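Local structure of serpin (Taeniopygia guttata, 5HGC) at residues A[249-253]-A[254-258]; A[65-69]-A[70-74]; A[341-344]-A[345-348]; A[159-162]-A[163-167]. The protein binds cortisol and has the serpin fold, perhaps inhibiting serine proteases. All blocks are in the same frame, centred on the assembly; numbering follows the deposited sequence.

Contact 1: A[249-253]-A[254-258]; sequences EQTLD and KETIQ. With HCY ((11alpha,14beta)-11,17,21-trihydroxypregn-4-ene-3,20-dione), chain B.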
loop_
_atom_site.group_PDB
_atom_site.type_symbol
_atom_site.label_atom_id
_atom_site.label_comp_id
_atom_site.label_asym_id
_atom_site.label_seq_id
_atom_site.Cartn_x
_atom_site.Cartn_y
_atom_site.Cartn_z
ATOM N N GLU A 249 -1.018 7.878 -14.966
ATOM C CA GLU A 249 -0.467 6.515 -14.737
ATOM C C GLU A 249 0.961 6.322 -15.242
ATOM O O GLU A 249 1.801 5.845 -14.488
ATOM C CB GLU A 249 -1.314 5.427 -15.396
ATOM C CG GLU A 249 -2.668 5.249 -14.775
ATOM C CD GLU A 249 -3.569 4.324 -15.584
ATOM O OE1 GLU A 249 -3.213 3.894 -16.712
ATOM O OE2 GLU A 249 -4.656 4.012 -15.066
ATOM N N GLN A 250 1.227 6.689 -16.501
ATOM C CA GLN A 250 2.522 6.403 -17.140
ATOM C C GLN A 250 3.662 7.307 -16.670
ATOM O O GLN A 250 4.821 7.022 -16.901
ATOM C CB GLN A 250 2.421 6.474 -18.672
ATOM C CG GLN A 250 1.711 5.309 -19.372
ATOM C CD GLN A 250 1.041 5.719 -20.722
ATOM O OE1 GLN A 250 1.291 6.807 -21.305
ATOM N NE2 GLN A 250 0.160 4.857 -21.201
ATOM N N THR A 251 3.339 8.401 -16.016
ATOM C CA THR A 251 4.332 9.397 -15.613
ATOM C C THR A 251 4.591 9.300 -14.126
ATOM O O THR A 251 5.672 9.648 -13.671
ATOM C CB THR A 251 3.710 10.795 -15.816
ATOM O OG1 THR A 251 3.070 10.817 -17.083
ATOM C CG2 THR A 251 4.711 11.998 -15.624
ATOM N N LEU A 252 3.569 8.900 -13.365
ATOM C CA LEU A 252 3.560 9.169 -11.934
ATOM C C LEU A 252 4.811 8.534 -11.288
ATOM O O LEU A 252 5.094 7.343 -11.449
ATOM C CB LEU A 252 2.242 8.701 -11.302
ATOM C CG LEU A 252 2.152 8.915 -9.784
ATOM C CD1 LEU A 252 2.049 10.385 -9.379
ATOM C CD2 LEU A 252 0.992 8.098 -9.216
ATOM N N ASP A 253 5.591 9.349 -10.616
ATOM C CA ASP A 253 6.802 8.855 -9.999
ATOM C C ASP A 253 7.029 9.766 -8.794
ATOM O O ASP A 253 6.239 10.698 -8.573
ATOM C CB ASP A 253 7.972 8.874 -10.997
ATOM C CG ASP A 253 8.404 10.317 -11.412
ATOM O OD1 ASP A 253 7.636 11.280 -11.164
ATOM O OD2 ASP A 253 9.511 10.501 -11.995
ATOM N N LYS A 254 8.095 9.549 -8.038
ATOM C CA LYS A 254 8.277 10.279 -6.808
ATOM C C LYS A 254 8.646 11.744 -6.988
ATOM O O LYS A 254 8.518 12.547 -6.058
ATOM C CB LYS A 254 9.303 9.586 -5.931
ATOM C CG LYS A 254 10.701 9.558 -6.487
ATOM C CD LYS A 254 11.678 9.618 -5.316
ATOM C CE LYS A 254 12.938 8.819 -5.612
ATOM N NZ LYS A 254 13.490 8.971 -6.998
ATOM N N GLU A 255 9.118 12.085 -8.181
ATOM C CA GLU A 255 9.462 13.445 -8.519
ATOM C C GLU A 255 8.153 14.234 -8.707
ATOM O O GLU A 255 8.040 15.348 -8.169
ATOM C CB GLU A 255 10.347 13.480 -9.768
ATOM C CG GLU A 255 11.814 13.058 -9.586
ATOM C CD GLU A 255 12.084 11.547 -9.370
ATOM O OE1 GLU A 255 11.401 10.604 -9.893
ATOM O OE2 GLU A 255 13.054 11.306 -8.639
ATOM N N THR A 256 7.177 13.654 -9.414
ATOM C CA THR A 256 5.829 14.210 -9.479
ATOM C C THR A 256 5.256 14.490 -8.073
ATOM O O THR A 256 4.677 15.573 -7.827
ATOM C CB THR A 256 4.880 13.247 -10.181
ATOM O OG1 THR A 256 5.402 12.899 -11.458
ATOM C CG2 THR A 256 3.528 13.883 -10.395
ATOM N N ILE A 257 5.434 13.527 -7.145
ATOM C CA ILE A 257 4.940 13.688 -5.773
ATOM C C ILE A 257 5.619 14.887 -5.101
ATOM O O ILE A 257 4.923 15.702 -4.499
ATOM C CB ILE A 257 5.040 12.405 -4.897
ATOM C CG1 ILE A 257 4.298 11.193 -5.530
ATOM C CG2 ILE A 257 4.492 12.686 -3.515
ATOM C CD1 ILE A 257 2.817 11.432 -5.812
ATOM N N GLN A 258 6.944 14.988 -5.233
ATOM C CA GLN A 258 7.707 16.055 -4.609
ATOM C C GLN A 258 7.341 17.430 -5.176
ATOM O O GLN A 258 7.267 18.405 -4.417
ATOM C CB GLN A 258 9.216 15.848 -4.748
ATOM C CG GLN A 258 9.998 16.937 -4.018
ATOM C CD GLN A 258 11.221 16.405 -3.321
ATOM O OE1 GLN A 258 12.074 15.697 -3.933
ATOM N NE2 GLN A 258 11.327 16.718 -2.017
HETATM C C1 HCY B . 10.195 13.214 -1.653
HETATM C C2 HCY B . 11.313 12.630 -2.512
HETATM C C3 HCY B . 11.538 11.162 -2.227
HETATM C C4 HCY B . 10.535 10.375 -1.471
HETATM C C5 HCY B . 9.291 10.850 -1.329
HETATM C C6 HCY B . 8.173 9.888 -0.991
HETATM C C7 HCY B . 7.316 10.454 0.163
HETATM C C8 HCY B . 6.963 11.943 0.073
HETATM C C9 HCY B . 8.234 12.772 -0.210
HETATM C C10 HCY B . 8.962 12.328 -1.499
HETATM C C12 HCY B . 7.237 14.768 1.206
HETATM C C11 HCY B . 8.059 14.320 -0.024
HETATM C C13 HCY B . 5.951 13.907 1.388
HETATM C C14 HCY B . 6.356 12.431 1.369
HETATM C C15 HCY B . 5.204 11.704 2.021
HETATM C C16 HCY B . 4.658 12.663 3.070
HETATM C C17 HCY B . 5.312 14.040 2.795
HETATM C C18 HCY B . 4.849 14.212 0.332
HETATM C C19 HCY B . 8.118 12.416 -2.790
HETATM C C20 HCY B . 4.352 15.200 2.979
HETATM C C21 HCY B . 4.846 16.532 3.506
HETATM O O1 HCY B . 12.523 10.620 -2.686
HETATM O O2 HCY B . 7.369 14.728 -1.209
HETATM O O3 HCY B . 6.323 14.295 3.798
HETATM O O4 HCY B . 3.167 15.082 2.704
HETATM O O5 HCY B . 4.109 17.484 2.741
#
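T251 lies loosely against T256, its CG2 4.3 Å from OG1 of T256, while its own hydroxyl turns back to Q247 O, one turn earlier in helix 245-251. L252 goes deeper. With CG anti to the backbone N (chi1 179°), it brings CD1 to 3.8 Å from CD1 of I257 and also against CG2 of T256, and it also touches F20 and L356. D253 then starts helix 254-263 as its N-cap, at the short joint with helix 245-251 of the serpin fold. OD1 takes two donors on opposite faces of the carboxylate: T256 N at 3.0 Å, almost straight at 171°, and T256 OG1 at 2.8 Å. D253 O accepts from I257 N at 3.3 Å. With an alanine here, both T256 donors would probably lose their acceptor and the helix start its cap. The other D253 oxygen, OD2, is 2.8 Å from OE1 of E255, a like-charged pair that may be eased by K254, whose NZ forms salt bridges with E255 OE2 and D17. The joint also reaches the steroid site: I257 CG2 lies 3.7 Å from C19 of the bound steroid, and the Q258 amide lies beside C1 and C2.

Contact 2: A[65-69]-A[70-74]; sequences LAFNL and TEIQE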
loop_
_atom_site.group_PDB
_atom_site.type_symbol
_atom_site.label_atom_id
_atom_site.label_comp_id
_atom_site.label_asym_id
_atom_site.label_seq_id
_atom_site.Cartn_x
_atom_site.Cartn_y
_atom_site.Cartn_z
ATOM N N LEU A 65 13.517 -4.276 -5.413
ATOM C CA LEU A 65 12.967 -3.337 -4.462
ATOM C C LEU A 65 13.516 -1.893 -4.608
ATOM O O LEU A 65 13.193 -1.048 -3.752
ATOM C CB LEU A 65 13.161 -3.883 -3.031
ATOM C CG LEU A 65 12.270 -5.097 -2.646
ATOM C CD1 LEU A 65 12.645 -5.536 -1.221
ATOM C CD2 LEU A 65 10.761 -4.904 -2.853
ATOM N N ALA A 66 14.333 -1.642 -5.664
ATOM C CA ALA A 66 14.986 -0.350 -6.014
ATOM C C ALA A 66 16.085 0.110 -5.051
ATOM O O ALA A 66 16.277 1.313 -4.841
ATOM C CB ALA A 66 13.963 0.756 -6.224
ATOM N N PHE A 67 16.762 -0.833 -4.410
ATOM C CA PHE A 67 17.992 -0.520 -3.689
ATOM C C PHE A 67 19.229 -0.799 -4.566
ATOM O O PHE A 67 19.281 -1.816 -5.307
ATOM C CB PHE A 67 18.092 -1.346 -2.413
ATOM C CG PHE A 67 17.038 -1.033 -1.425
ATOM C CD1 PHE A 67 17.153 0.093 -0.606
ATOM C CD2 PHE A 67 15.888 -1.864 -1.307
ATOM C CE1 PHE A 67 16.160 0.372 0.318
ATOM C CE2 PHE A 67 14.885 -1.543 -0.394
ATOM C CZ PHE A 67 15.030 -0.416 0.407
ATOM N N ASN A 68 20.229 0.074 -4.463
ATOM C CA ASN A 68 21.470 -0.126 -5.191
ATOM C C ASN A 68 22.537 -0.532 -4.182
ATOM O O ASN A 68 23.029 0.269 -3.358
ATOM C CB ASN A 68 21.833 1.137 -5.982
ATOM C CG ASN A 68 23.196 1.060 -6.667
ATOM O OD1 ASN A 68 23.971 0.093 -6.510
ATOM N ND2 ASN A 68 23.505 2.111 -7.427
ATOM N N LEU A 69 22.888 -1.806 -4.256
ATOM C CA LEU A 69 23.728 -2.416 -3.232
ATOM C C LEU A 69 25.130 -1.839 -3.138
ATOM O O LEU A 69 25.750 -1.899 -2.072
ATOM C CB LEU A 69 23.740 -3.931 -3.403
ATOM C CG LEU A 69 22.521 -4.705 -2.877
ATOM C CD1 LEU A 69 21.907 -4.066 -1.626
ATOM C CD2 LEU A 69 21.487 -4.831 -3.969
ATOM N N THR A 70 25.598 -1.232 -4.234
ATOM C CA THR A 70 26.890 -0.521 -4.245
ATOM C C THR A 70 26.822 0.799 -3.453
ATOM O O THR A 70 27.858 1.364 -3.139
ATOM C CB THR A 70 27.483 -0.319 -5.673
ATOM O OG1 THR A 70 26.654 0.572 -6.434
ATOM C CG2 THR A 70 27.631 -1.669 -6.434
ATOM N N GLU A 71 25.622 1.269 -3.104
ATOM C CA GLU A 71 25.476 2.518 -2.327
ATOM C C GLU A 71 24.758 2.392 -0.966
ATOM O O GLU A 71 24.713 3.350 -0.222
ATOM C CB GLU A 71 24.800 3.607 -3.171
ATOM C CG GLU A 71 25.441 3.836 -4.534
ATOM C CD GLU A 71 25.030 5.140 -5.205
ATOM O OE1 GLU A 71 23.911 5.665 -4.939
ATOM O OE2 GLU A 71 25.846 5.638 -6.019
ATOM N N ILE A 72 24.175 1.237 -0.650
ATOM C CA ILE A 72 23.544 0.999 0.670
ATOM C C ILE A 72 23.903 -0.422 1.163
ATOM O O ILE A 72 23.872 -1.374 0.381
ATOM C CB ILE A 72 21.989 1.242 0.630
ATOM C CG1 ILE A 72 21.371 1.127 2.038
ATOM C CG2 ILE A 72 21.292 0.309 -0.362
ATOM C CD1 ILE A 72 19.984 1.715 2.246
ATOM N N GLN A 73 24.231 -0.570 2.445
ATOM C CA GLN A 73 24.442 -1.920 3.023
ATOM C C GLN A 73 23.141 -2.710 3.211
ATOM O O GLN A 73 22.099 -2.134 3.572
ATOM C CB GLN A 73 25.081 -1.812 4.396
ATOM C CG GLN A 73 26.595 -1.705 4.431
ATOM C CD GLN A 73 27.068 -0.947 5.670
ATOM O OE1 GLN A 73 27.880 -0.027 5.558
ATOM N NE2 GLN A 73 26.528 -1.302 6.857
ATOM N N GLU A 74 23.215 -4.028 3.041
ATOM C CA GLU A 74 22.101 -4.888 3.422
ATOM C C GLU A 74 21.679 -4.702 4.914
ATOM O O GLU A 74 20.481 -4.677 5.225
ATOM C CB GLU A 74 22.385 -6.338 3.048
ATOM C CG GLU A 74 21.153 -7.223 3.113
ATOM C CD GLU A 74 21.462 -8.694 3.363
ATOM O OE1 GLU A 74 22.559 -9.139 2.929
ATOM O OE2 GLU A 74 20.602 -9.400 3.977
#
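T70 faces back onto N68 and gives it two bonds. Its backbone N reaches OD1 of N68 at 3.1 Å, which makes an Asx turn, and its hydroxyl OG1 donates to the same OD1 at 2.7 Å. Both donors come from one face of the amide, the backbone N well above the carbonyl plane. The threonine can do this because chi1 of 67° sets OG1 between the backbone N and the carbonyl carbon, on the side of the asparagine. E71 follows with its N bonded to the N68 carbonyl oxygen at 2.8 Å, closing a tight reversal over L69 and T70. Its carboxylate is turned nearly parallel to the N68 amide (planes 4° apart) but offset from it, and its CG lies 3.9 Å from N68 ND2. I72 adds a weak bond from its N to the same N68 O, and its side chain reaches F67: CG2 sits 3.5 Å from that oxygen and 4.1 Å from CB of F67. L11 and I77 touch both F67 and I72. Beyond it Q73 is the N-cap of helix 74-89, and E74 bonds to H78 and touches the bound amino sugar. One asparagine thus supplies both acceptors of the turn between helices 55-64 and 74-89, so its polar groups fix the bend on the exposed side while F67 and I72 carry the apolar side.

Contact 3: A[341-344]-A[345-348]; sequences MPIS and FPPT. Unlike the reference sequence in segment 341-344: I343 (reference Val).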
loop_
_atom_site.group_PDB
_atom_site.type_symbol
_atom_site.label_atom_id
_atom_site.label_comp_id
_atom_site.label_asym_id
_atom_site.label_seq_id
_atom_site.Cartn_x
_atom_site.Cartn_y
_atom_site.Cartn_z
ATOM N N MET A 341 -11.502 34.985 6.233
ATOM C CA MET A 341 -12.616 35.668 5.529
ATOM C C MET A 341 -12.509 35.376 4.020
ATOM O O MET A 341 -11.749 36.030 3.304
ATOM C CB MET A 341 -12.643 37.159 5.858
ATOM C CG MET A 341 -12.949 37.387 7.341
ATOM S SD MET A 341 -12.819 39.131 7.826
ATOM C CE MET A 341 -11.161 39.242 8.499
ATOM N N PRO A 342 -13.249 34.363 3.534
ATOM C CA PRO A 342 -13.046 33.837 2.169
ATOM C C PRO A 342 -13.699 34.726 1.103
ATOM O O PRO A 342 -14.548 35.570 1.440
ATOM C CB PRO A 342 -13.785 32.492 2.218
ATOM C CG PRO A 342 -14.923 32.734 3.176
ATOM C CD PRO A 342 -14.421 33.747 4.190
ATOM N N ILE A 343 -13.282 34.544 -0.157
ATOM C CA ILE A 343 -13.871 35.231 -1.314
ATOM C C ILE A 343 -15.323 34.777 -1.512
ATOM O O ILE A 343 -15.703 33.643 -1.151
ATOM C CB ILE A 343 -13.024 35.073 -2.634
ATOM C CG1 ILE A 343 -13.278 33.742 -3.361
ATOM C CG2 ILE A 343 -11.525 35.220 -2.411
ATOM C CD1 ILE A 343 -12.825 32.493 -2.632
ATOM N N SER A 344 -16.126 35.668 -2.079
ATOM C CA SER A 344 -17.577 35.485 -2.239
ATOM C C SER A 344 -18.009 34.189 -2.970
ATOM O O SER A 344 -19.020 33.605 -2.619
ATOM C CB SER A 344 -18.114 36.691 -2.966
ATOM O OG SER A 344 -17.927 37.835 -2.162
ATOM N N PHE A 345 -17.242 33.748 -3.968
ATOM C CA PHE A 345 -17.603 32.543 -4.742
ATOM C C PHE A 345 -16.450 31.548 -4.732
ATOM O O PHE A 345 -15.702 31.423 -5.718
ATOM C CB PHE A 345 -18.060 32.941 -6.168
ATOM C CG PHE A 345 -19.357 33.700 -6.170
ATOM C CD1 PHE A 345 -20.570 33.018 -6.012
ATOM C CD2 PHE A 345 -19.354 35.112 -6.247
ATOM C CE1 PHE A 345 -21.770 33.712 -5.976
ATOM C CE2 PHE A 345 -20.562 35.807 -6.222
ATOM C CZ PHE A 345 -21.777 35.114 -6.085
ATOM N N PRO A 346 -16.251 30.886 -3.583
ATOM C CA PRO A 346 -15.088 29.979 -3.465
ATOM C C PRO A 346 -15.147 28.809 -4.486
ATOM O O PRO A 346 -16.249 28.406 -4.964
ATOM C CB PRO A 346 -15.184 29.440 -2.015
ATOM C CG PRO A 346 -16.372 30.137 -1.373
ATOM C CD PRO A 346 -17.202 30.786 -2.438
ATOM N N PRO A 347 -13.977 28.257 -4.839
ATOM C CA PRO A 347 -13.947 27.088 -5.778
ATOM C C PRO A 347 -14.681 25.882 -5.197
ATOM O O PRO A 347 -14.881 25.810 -3.967
ATOM C CB PRO A 347 -12.459 26.769 -5.933
ATOM C CG PRO A 347 -11.792 27.555 -4.867
ATOM C CD PRO A 347 -12.637 28.745 -4.505
ATOM N N THR A 348 -15.134 24.996 -6.081
ATOM C CA THR A 348 -15.708 23.721 -5.695
ATOM C C THR A 348 -14.883 22.651 -6.397
ATOM O O THR A 348 -14.680 22.756 -7.604
ATOM C CB THR A 348 -17.165 23.632 -6.175
ATOM O OG1 THR A 348 -17.906 24.666 -5.555
ATOM C CG2 THR A 348 -17.824 22.316 -5.807
#
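I343 folding back on P346 and P347 is a local apolar contact at the protein surface, in the long loop that joins strand 316-325 to strand 348-350. The touching is done by one methyl: CD1 of I343 lies 3.5 Å from CA of P346, 3.9 Å from its CB and 4.2 Å from CD of P347. A chi1 of 82° puts CG1 of I343 between its backbone N and carbonyl carbon, and this swings the ethyl branch forward over the residues that follow. I343 was modelled in two conformers, so these distances belong to one of them; crystal neighbours also touch the loop and may influence its shape. Between the two ends the chain turns at S344 and F345. P346 has no N-H to offer, and its CD packs instead near two carbonyl oxygens, 3.4 Å from S344 O and 3.5 Å from I343 O. By comparison with other serpins, this is the part of the reactive centre loop around the expected scissile bond, probably I343-S344; here strands 167-176 and 316-325 are paired directly, which is consistent with a loop not inserted between them. The CB of F345 leads away from 341-344, yet its ring still lies against S344. The carbonyl oxygen of S344 lies over one face of the ring, 3.6 Å from CG of F345, while CB of S344 is 3.8 Å from its CD2. P342 and P346 both touch F268, and P347 shares a backbone hydrogen bond with N270, where the loop comes alongside strand 265-283.

Contact 4: A[159-162]-A[163-167]; sequences KDMD and PQTVM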
loop_
_atom_site.group_PDB
_atom_site.type_symbol
_atom_site.label_atom_id
_atom_site.label_comp_id
_atom_site.label_asym_id
_atom_site.label_seq_id
_atom_site.Cartn_x
_atom_site.Cartn_y
_atom_site.Cartn_z
ATOM N N LYS A 159 -8.111 -18.790 -2.067
ATOM C CA LYS A 159 -9.210 -19.660 -2.575
ATOM C C LYS A 159 -8.537 -20.597 -3.565
ATOM O O LYS A 159 -7.676 -20.146 -4.340
ATOM C CB LYS A 159 -10.321 -18.868 -3.322
ATOM N N ASP A 160 -8.910 -21.884 -3.545
ATOM C CA ASP A 160 -8.317 -22.920 -4.450
ATOM C C ASP A 160 -6.766 -22.899 -4.490
ATOM O O ASP A 160 -6.173 -22.390 -5.476
ATOM C CB ASP A 160 -8.861 -22.790 -5.902
ATOM C CG ASP A 160 -10.376 -22.977 -6.004
ATOM O OD1 ASP A 160 -10.945 -23.892 -5.350
ATOM O OD2 ASP A 160 -10.999 -22.200 -6.767
ATOM N N MET A 161 -6.120 -23.438 -3.453
ATOM C CA MET A 161 -4.656 -23.390 -3.360
ATOM C C MET A 161 -4.020 -24.659 -3.897
ATOM O O MET A 161 -4.395 -25.759 -3.474
ATOM C CB MET A 161 -4.211 -23.141 -1.918
ATOM C CG MET A 161 -4.099 -21.667 -1.538
ATOM S SD MET A 161 -2.927 -20.699 -2.522
ATOM C CE MET A 161 -1.370 -21.315 -1.908
ATOM N N ASP A 162 -3.061 -24.515 -4.814
ATOM C CA ASP A 162 -2.371 -25.696 -5.383
ATOM C C ASP A 162 -1.830 -26.670 -4.276
ATOM O O ASP A 162 -1.066 -26.246 -3.400
ATOM C CB ASP A 162 -1.258 -25.297 -6.351
ATOM C CG ASP A 162 -0.692 -26.500 -7.123
ATOM O OD1 ASP A 162 -0.526 -27.593 -6.552
ATOM O OD2 ASP A 162 -0.397 -26.361 -8.323
ATOM N N PRO A 163 -2.239 -27.966 -4.297
ATOM C CA PRO A 163 -1.746 -28.910 -3.263
ATOM C C PRO A 163 -0.237 -29.154 -3.277
ATOM O O PRO A 163 0.315 -29.673 -2.320
ATOM C CB PRO A 163 -2.518 -30.211 -3.545
ATOM C CG PRO A 163 -3.090 -30.052 -4.901
ATOM C CD PRO A 163 -3.292 -28.583 -5.125
ATOM N N GLN A 164 0.420 -28.738 -4.336
ATOM C CA GLN A 164 1.866 -28.723 -4.381
ATOM C C GLN A 164 2.606 -27.416 -3.916
ATOM O O GLN A 164 3.806 -27.184 -4.268
ATOM C CB GLN A 164 2.270 -29.082 -5.801
ATOM C CG GLN A 164 2.675 -30.536 -5.924
ATOM C CD GLN A 164 3.508 -30.768 -7.153
ATOM O OE1 GLN A 164 3.084 -30.412 -8.274
ATOM N NE2 GLN A 164 4.709 -31.360 -6.966
ATOM N N THR A 165 1.889 -26.561 -3.168
ATOM C CA THR A 165 2.427 -25.270 -2.731
ATOM C C THR A 165 3.576 -25.562 -1.810
ATOM O O THR A 165 3.481 -26.353 -0.896
ATOM C CB THR A 165 1.367 -24.427 -2.007
ATOM O OG1 THR A 165 0.292 -24.163 -2.906
ATOM C CG2 THR A 165 1.922 -23.099 -1.551
ATOM N N VAL A 166 4.687 -24.930 -2.087
ATOM C CA VAL A 166 5.823 -25.062 -1.207
ATOM C C VAL A 166 5.687 -23.988 -0.100
ATOM O O VAL A 166 5.652 -24.316 1.089
ATOM C CB VAL A 166 7.111 -24.992 -2.048
ATOM C CG1 VAL A 166 8.337 -24.885 -1.182
ATOM C CG2 VAL A 166 7.238 -26.247 -2.912
ATOM N N MET A 167 5.563 -22.714 -0.513
ATOM C CA MET A 167 5.435 -21.562 0.411
ATOM C C MET A 167 4.508 -20.489 -0.156
ATOM O O MET A 167 4.629 -20.090 -1.325
ATOM C CB MET A 167 6.816 -20.976 0.723
ATOM C CG MET A 167 6.773 -19.635 1.410
ATOM S SD MET A 167 8.364 -19.138 2.071
ATOM C CE MET A 167 9.315 -18.916 0.585
#
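D162 and T165 are held together at one oxygen. The D162 carbonyl O accepts from T165 N at 3.0 Å, the bond that closes a type I turn from D162 to T165, and from T165 OG1 at a short 2.5 Å. The two donors arrive differently: the hydroxyl lies in the carbonyl plane on a lone pair, the backbone N 49° above it. A second acceptor of the same aspartate, OD1, takes Q164 N at 2.7 Å and 162°, an Asx turn laid over the beta turn. A chi1 of -170° turns the D162 carboxylate away from its own N and forward to Q164, where its anti side is used. M161 CE also meets T165, 3.4 Å from OG1 and 3.8 Å from CG2, although a second conformer of this methionine was also modelled. A glycine in place of T165 would probably cost the D162 carbonyl its hydroxyl donor and, in the conformer given, take away the groups the M161 methyl touches. Outward, F132 touches T165, and M161 N bonds to E139 of helix 135-149. V166 pairs by backbone with T106 of strand 100-106, and M167 with S315, as the chain enters strand 167-176.

Overall arrangement
Along the chain the order is contact 2, contact 4, contact 1, contact 3, all within the one serpin domain. Contacts 1 and 2 are the closest pair, centres about 22 Å apart, and both rest on helix 12-29; contact 1 adjoins the steroid and contact 2 leads to the amino sugar. Contact 4 leads into strand 167-176 and contact 3 follows strand 316-325, two strands that pair in parallel, yet their centres are about 58 Å apart on opposite sides of the chain's centre. Contact 3 stands about 30 Å from contact 1, centre to centre. The two ligand sites and the reactive loop thus lie in different parts of one fold.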